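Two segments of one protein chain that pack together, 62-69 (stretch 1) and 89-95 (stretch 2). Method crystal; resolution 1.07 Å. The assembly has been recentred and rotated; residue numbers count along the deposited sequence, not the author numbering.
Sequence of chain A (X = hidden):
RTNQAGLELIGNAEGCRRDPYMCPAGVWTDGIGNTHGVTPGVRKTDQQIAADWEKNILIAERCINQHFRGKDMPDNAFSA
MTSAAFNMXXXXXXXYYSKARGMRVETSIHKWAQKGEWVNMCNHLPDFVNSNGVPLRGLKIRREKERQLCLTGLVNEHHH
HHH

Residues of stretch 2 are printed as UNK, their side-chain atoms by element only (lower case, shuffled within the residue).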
ATOM      1  N   ARG A  62       8.400   4.738  -6.333  1.00  9.33           N
ATOM      2  CA  ARG A  62       8.110   5.573  -7.492  1.00 10.05           C
ATOM      3  C   ARG A  62       6.653   6.000  -7.530  1.00  9.47           C
ATOM      4  O   ARG A  62       6.361   7.170  -7.866  1.00  9.91           O
ATOM      5  CB  ARG A  62       8.476   4.862  -8.793  1.00 11.36           C
ATOM      6  CG  ARG A  62       8.266   5.728  -9.981  1.00 13.19           C
ATOM      7  CD  ARG A  62       8.942   5.209 -11.244  1.00 15.25           C
ATOM      8  NE  ARG A  62       8.900   6.289 -12.257  1.00 18.51           N
ATOM      9  CZ  ARG A  62       7.847   6.621 -12.954  1.00 20.97           C
ATOM     10  NH1 ARG A  62       7.916   7.665 -13.772  1.00 19.78           N
ATOM     11  NH2 ARG A  62       6.723   5.924 -12.882  1.00 22.69           N
ATOM     12  N   CYS A  63       5.749   5.115  -7.165  1.00  9.32           N
ATOM     13  CA  CYS A  63       4.353   5.475  -7.036  1.00  9.19           C
ATOM     14  C   CYS A  63       4.186   6.674  -6.094  1.00  8.19           C
ATOM     15  O   CYS A  63       3.501   7.667  -6.404  1.00  8.86           O
ATOM     16  CB  CYS A  63       3.606   4.278  -6.464  1.00  9.42           C
ATOM     17  SG  CYS A  63       1.890   4.671  -5.941  1.00  9.76           S
ATOM     18  N   ILE A  64       4.778   6.575  -4.906  1.00  7.96           N
ATOM     19  CA  ILE A  64       4.653   7.653  -3.931  1.00  7.90           C
ATOM     20  C   ILE A  64       5.298   8.945  -4.431  1.00  8.29           C
ATOM     21  O   ILE A  64       4.735  10.038  -4.245  1.00  8.33           O
ATOM     22  CB  ILE A  64       5.160   7.155  -2.558  1.00  7.66           C
ATOM     23  CG1 ILE A  64       4.414   5.887  -2.097  1.00  7.63           C
ATOM     24  CG2 ILE A  64       5.109   8.228  -1.504  1.00  7.95           C
ATOM     25  CD1 ILE A  64       2.888   5.993  -2.171  1.00  8.08           C
ATOM     26  N   ASN A  65       6.457   8.844  -5.019  1.00  8.85           N
ATOM     27  CA  ASN A  65       7.100  10.030  -5.559  1.00  9.39           C
ATOM     28  C   ASN A  65       6.293  10.663  -6.669  1.00  9.03           C
ATOM     29  O   ASN A  65       6.130  11.912  -6.713  1.00 10.10           O
ATOM     30  CB  ASN A  65       8.535   9.688  -6.025  1.00  9.87           C
ATOM     31  CG  ASN A  65       9.476   9.520  -4.882  1.00 10.21           C
ATOM     32  OD1 ASN A  65       9.288  10.098  -3.799  1.00 10.74           O
ATOM     33  ND2 ASN A  65      10.501   8.695  -5.070  1.00 11.68           N
ATOM     34  N   GLN A  66       5.825   9.851  -7.611  1.00  9.48           N
ATOM     35  CA  GLN A  66       5.166  10.413  -8.787  1.00  9.69           C
ATOM     36  C   GLN A  66       3.790  10.918  -8.542  1.00  9.71           C
ATOM     37  O   GLN A  66       3.378  11.947  -9.139  1.00 11.94           O
ATOM     38  CB  GLN A  66       5.108   9.378  -9.893  1.00 10.94           C
ATOM     39  CG  GLN A  66       6.412   9.061 -10.533  1.00 12.83           C
ATOM     40  CD  GLN A  66       7.022  10.293 -11.160  1.00 16.81           C
ATOM     41  OE1 GLN A  66       6.337  11.050 -11.864  1.00 19.68           O
ATOM     42  NE2 GLN A  66       8.284  10.532 -10.871  1.00 20.30           N
ATOM     43  N   HIS A  67       3.065  10.279  -7.632  1.00  9.15           N
ATOM     44  CA  HIS A  67       1.651  10.512  -7.502  1.00  9.47           C
ATOM     45  C   HIS A  67       1.167  10.998  -6.139  1.00  8.60           C
ATOM     46  O   HIS A  67      -0.006  11.291  -5.992  1.00  9.80           O
ATOM     47  CB  HIS A  67       0.857   9.297  -7.965  1.00  9.75           C
ATOM     48  CG  HIS A  67       1.178   8.915  -9.351  1.00 10.67           C
ATOM     49  ND1 HIS A  67       0.991   9.762 -10.424  1.00 10.93           N
ATOM     50  CD2 HIS A  67       1.697   7.769  -9.850  1.00 10.73           C
ATOM     51  CE1 HIS A  67       1.404   9.157 -11.520  1.00 12.62           C
ATOM     52  NE2 HIS A  67       1.848   7.959 -11.195  1.00 12.01           N
ATOM     53  N   PHE A  68       2.064  11.025  -5.140  1.00  8.47           N
ATOM     54  CA  PHE A  68       1.729  11.384  -3.779  1.00  8.55           C
ATOM     55  C   PHE A  68       2.682  12.413  -3.186  1.00  8.26           C
ATOM     56  O   PHE A  68       2.721  12.595  -1.976  1.00  8.53           O
ATOM     57  CB  PHE A  68       1.626  10.124  -2.885  1.00  8.48           C
ATOM     58  CG  PHE A  68       0.510   9.209  -3.284  1.00  8.17           C
ATOM     59  CD1 PHE A  68      -0.679   9.250  -2.658  1.00  8.86           C
ATOM     60  CD2 PHE A  68       0.667   8.322  -4.308  1.00  8.83           C
ATOM     61  CE1 PHE A  68      -1.709   8.430  -3.025  1.00  9.28           C
ATOM     62  CE2 PHE A  68      -0.375   7.500  -4.718  1.00  9.79           C
ATOM     63  CZ  PHE A  68      -1.580   7.547  -4.087  1.00  9.75           C
ATOM     64  N   ARG A  69       3.467  13.081  -4.032  1.00  8.76           N
ATOM     65  CA  ARG A  69       4.407  14.120  -3.533  1.00  9.17           C
ATOM     66  C   ARG A  69       5.437  13.558  -2.569  1.00  9.13           C
ATOM     67  O   ARG A  69       5.864  14.217  -1.633  1.00  8.78           O
ATOM     68  CB  ARG A  69       3.683  15.355  -2.977  1.00  9.17           C
ATOM     69  CG  ARG A  69       3.042  16.197  -4.081  1.00 10.71           C
ATOM     70  CD  ARG A  69       2.376  17.433  -3.495  1.00 11.64           C
ATOM     71  NE  ARG A  69       3.387  18.247  -2.816  1.00 12.52           N
ATOM     72  CZ  ARG A  69       3.164  19.183  -1.917  1.00 13.22           C
ATOM     73  NH1 ARG A  69       1.931  19.505  -1.614  1.00 14.01           N
ATOM     74  NH2 ARG A  69       4.188  19.778  -1.338  1.00 14.87           N
ATOM     75  N   UNK A  89      -0.783  -1.710  -4.274  1.00  8.93           N
ATOM     76  CA  UNK A  89      -0.639  -1.215  -5.629  1.00  9.95           C
ATOM     77  C   UNK A  89      -0.962   0.251  -5.732  1.00  9.09           C
ATOM     78  O   UNK A  89      -1.794   0.810  -4.986  1.00 10.27           O
ATOM     79  N   UNK A  90      -0.310   0.889  -6.686  1.00  9.62           N
ATOM     80  CA  UNK A  90      -0.461   2.351  -6.854  1.00 10.01           C
ATOM     81  C   UNK A  90      -1.874   2.743  -7.256  1.00 10.59           C
ATOM     82  O   UNK A  90      -2.462   3.679  -6.681  1.00 10.75           O
ATOM     83  c   UNK A  90       0.534   2.877  -7.865  1.00 10.47           C
ATOM     84  s   UNK A  90       0.876   4.647  -7.708  1.00 11.37           S
ATOM     85  N   UNK A  91      -2.439   2.034  -8.235  1.00 11.68           N
ATOM     86  CA  UNK A  91      -3.750   2.423  -8.716  1.00 13.25           C
ATOM     87  C   UNK A  91      -4.763   2.410  -7.590  1.00 12.15           C
ATOM     88  O   UNK A  91      -5.610   3.301  -7.524  1.00 12.43           O
ATOM     89  n   UNK A  91      -3.479   0.709 -12.014  1.00 22.50           N
ATOM     90  c   UNK A  91      -3.486   1.738 -11.165  1.00 19.17           C
ATOM     91  c   UNK A  91      -4.228   1.504  -9.849  1.00 15.91           C
ATOM     92  o   UNK A  91      -2.933   2.811 -11.427  1.00 21.90           O
ATOM     93  N   UNK A  92      -4.711   1.406  -6.713  1.00 12.36           N
ATOM     94  CA  UNK A  92      -5.642   1.314  -5.603  1.00 12.75           C
ATOM     95  C   UNK A  92      -5.540   2.470  -4.625  1.00 11.01           C
ATOM     96  O   UNK A  92      -6.536   2.770  -3.971  1.00 12.45           O
ATOM     97  o   UNK A  92      -5.901  -1.116  -5.662  1.00 19.84           O
ATOM     98  c   UNK A  92      -5.477  -0.009  -4.854  1.00 14.94           C
ATOM     99  N   UNK A  93      -4.375   3.080  -4.500  1.00 10.09           N
ATOM    100  CA  UNK A  93      -4.215   4.216  -3.608  1.00  9.90           C
ATOM    101  C   UNK A  93      -4.618   5.527  -4.254  1.00  9.80           C
ATOM    102  O   UNK A  93      -4.831   6.516  -3.543  1.00 10.27           O
ATOM    103  c   UNK A  93      -2.795   4.315  -3.109  1.00  9.31           C
ATOM    104  c   UNK A  93      -3.258   2.950  -1.067  1.00 12.84           C
ATOM    105  c   UNK A  93      -2.307   3.190  -2.244  1.00 10.65           C
ATOM    106  c   UNK A  93      -0.876   3.428  -1.775  1.00 11.59           C
ATOM    107  N   UNK A  94      -4.712   5.545  -5.586  1.00  9.74           N
ATOM    108  CA  UNK A  94      -5.017   6.772  -6.353  1.00 10.51           C
ATOM    109  C   UNK A  94      -6.507   7.019  -6.555  1.00 11.16           C
ATOM    110  O   UNK A  94      -6.972   8.167  -6.501  1.00 11.16           O
ATOM    111  c   UNK A  94      -4.281   6.753  -7.685  1.00 10.30           C
ATOM    112  c   UNK A  94      -1.939   8.016 -10.973  1.00 19.09           C
ATOM    113  c   UNK A  94      -2.066   6.702  -8.881  1.00 13.64           C
ATOM    114  n   UNK A  94      -2.345   7.879  -9.724  1.00 16.84           N
ATOM    115  n   UNK A  94      -1.289   7.037 -11.552  1.00 18.85           N
ATOM    116  c   UNK A  94      -2.787   6.855  -7.576  1.00 11.24           C
ATOM    117  n   UNK A  94      -2.220   9.124 -11.652  1.00 19.00           N
ATOM    118  N   UNK A  95      -7.249   5.965  -6.867  1.00 10.85           N
ATOM    119  CA  UNK A  95      -8.675   6.046  -7.084  1.00 11.42           C
ATOM    120  C   UNK A  95      -9.374   4.863  -6.517  1.00 11.41           C
ATOM    121  O   UNK A  95      -8.785   3.819  -6.233  1.00 11.76           O
ATOM    122  o   UNK A  95      -8.668   4.943  -9.271  1.00 15.74           O
ATOM    123  c   UNK A  95      -8.350   7.344  -9.312  1.00 14.58           C
ATOM    124  c   UNK A  95      -9.030   6.157  -8.604  1.00 14.42           C
TER

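Position 89 has backbone atoms and no side-chain atoms at all, so it is Gly89. Its positive phi of 89°, combined with a psi of 151°, would jam a CB against the carbonyl oxygen of the preceding residue, and glycine escapes that clash.

Position 90 carries one carbon and then one sulfur. The sulfur lies 2.0 Å from Cys63 SG, a covalent distance, and the chain ends there, which identifies Cys90. The disulfide has a chi3 of 84°, near the right angle that such bonds prefer. Both cysteines point their CA-to-CB bonds toward the other stretch and adopt t rotamers; Cys63 CA and Cys90 CA are 5.7 Å apart.

At position 91 there are two side-chain carbons, the second carrying one oxygen and one nitrogen: a short amide, hence Asn91. Its CA-to-CB bond points away and it touches nothing on stretch 1; a polar amide suits so exposed a site.

Position 92, a single carbon followed by an oxygen, is Ser92. It is out of reach of stretch 1, and its small hydroxyl fits a partly exposed turn of the helix.

Four carbons, forked at the second, occupy position 93, which is therefore Leu93. The CB lies 3.6 Å from Phe68 CZ, and the backbone O of Leu93 sits 3.5 Å from the same CZ, near the plane of the ring at its edge. An apolar side chain is well matched to this buried place beside an aromatic ring.

Position 94 shows three carbons, a nitrogen, and a carbon bearing two more nitrogens, the guanidinium of Arg94. Its CA-to-CB bond runs sideways, but the end of the chain comes nearer and lies flat on the His67 imidazole, centres 3.5 Å apart and planes at 11°. Arg94 NH1 is 3.3 Å from His67 NE2, yet the poor angle rules out a hydrogen bond; this is stacking of flat groups. The aliphatic part also serves, with Arg94 CG 3.8 Å from Phe68 CZ.

Position 95 has one carbon carrying an oxygen and a second carbon, a beta-branched hydroxyl residue: Thr95. It is out of reach of stretch 1, and its OG1 is hydrogen-bonded elsewhere in the structure.

The contact is thus pinned by one covalent bond and filled out by packing. With no hydrogen bond crossing between the stretches, the disulfide fixes the two helices, whose directions differ by 38°, while Phe68 packs against Leu93 and Cys90 and the partly exposed His67 is covered over one face by Arg94.

Stretch 2 89-95: GCNSLRT
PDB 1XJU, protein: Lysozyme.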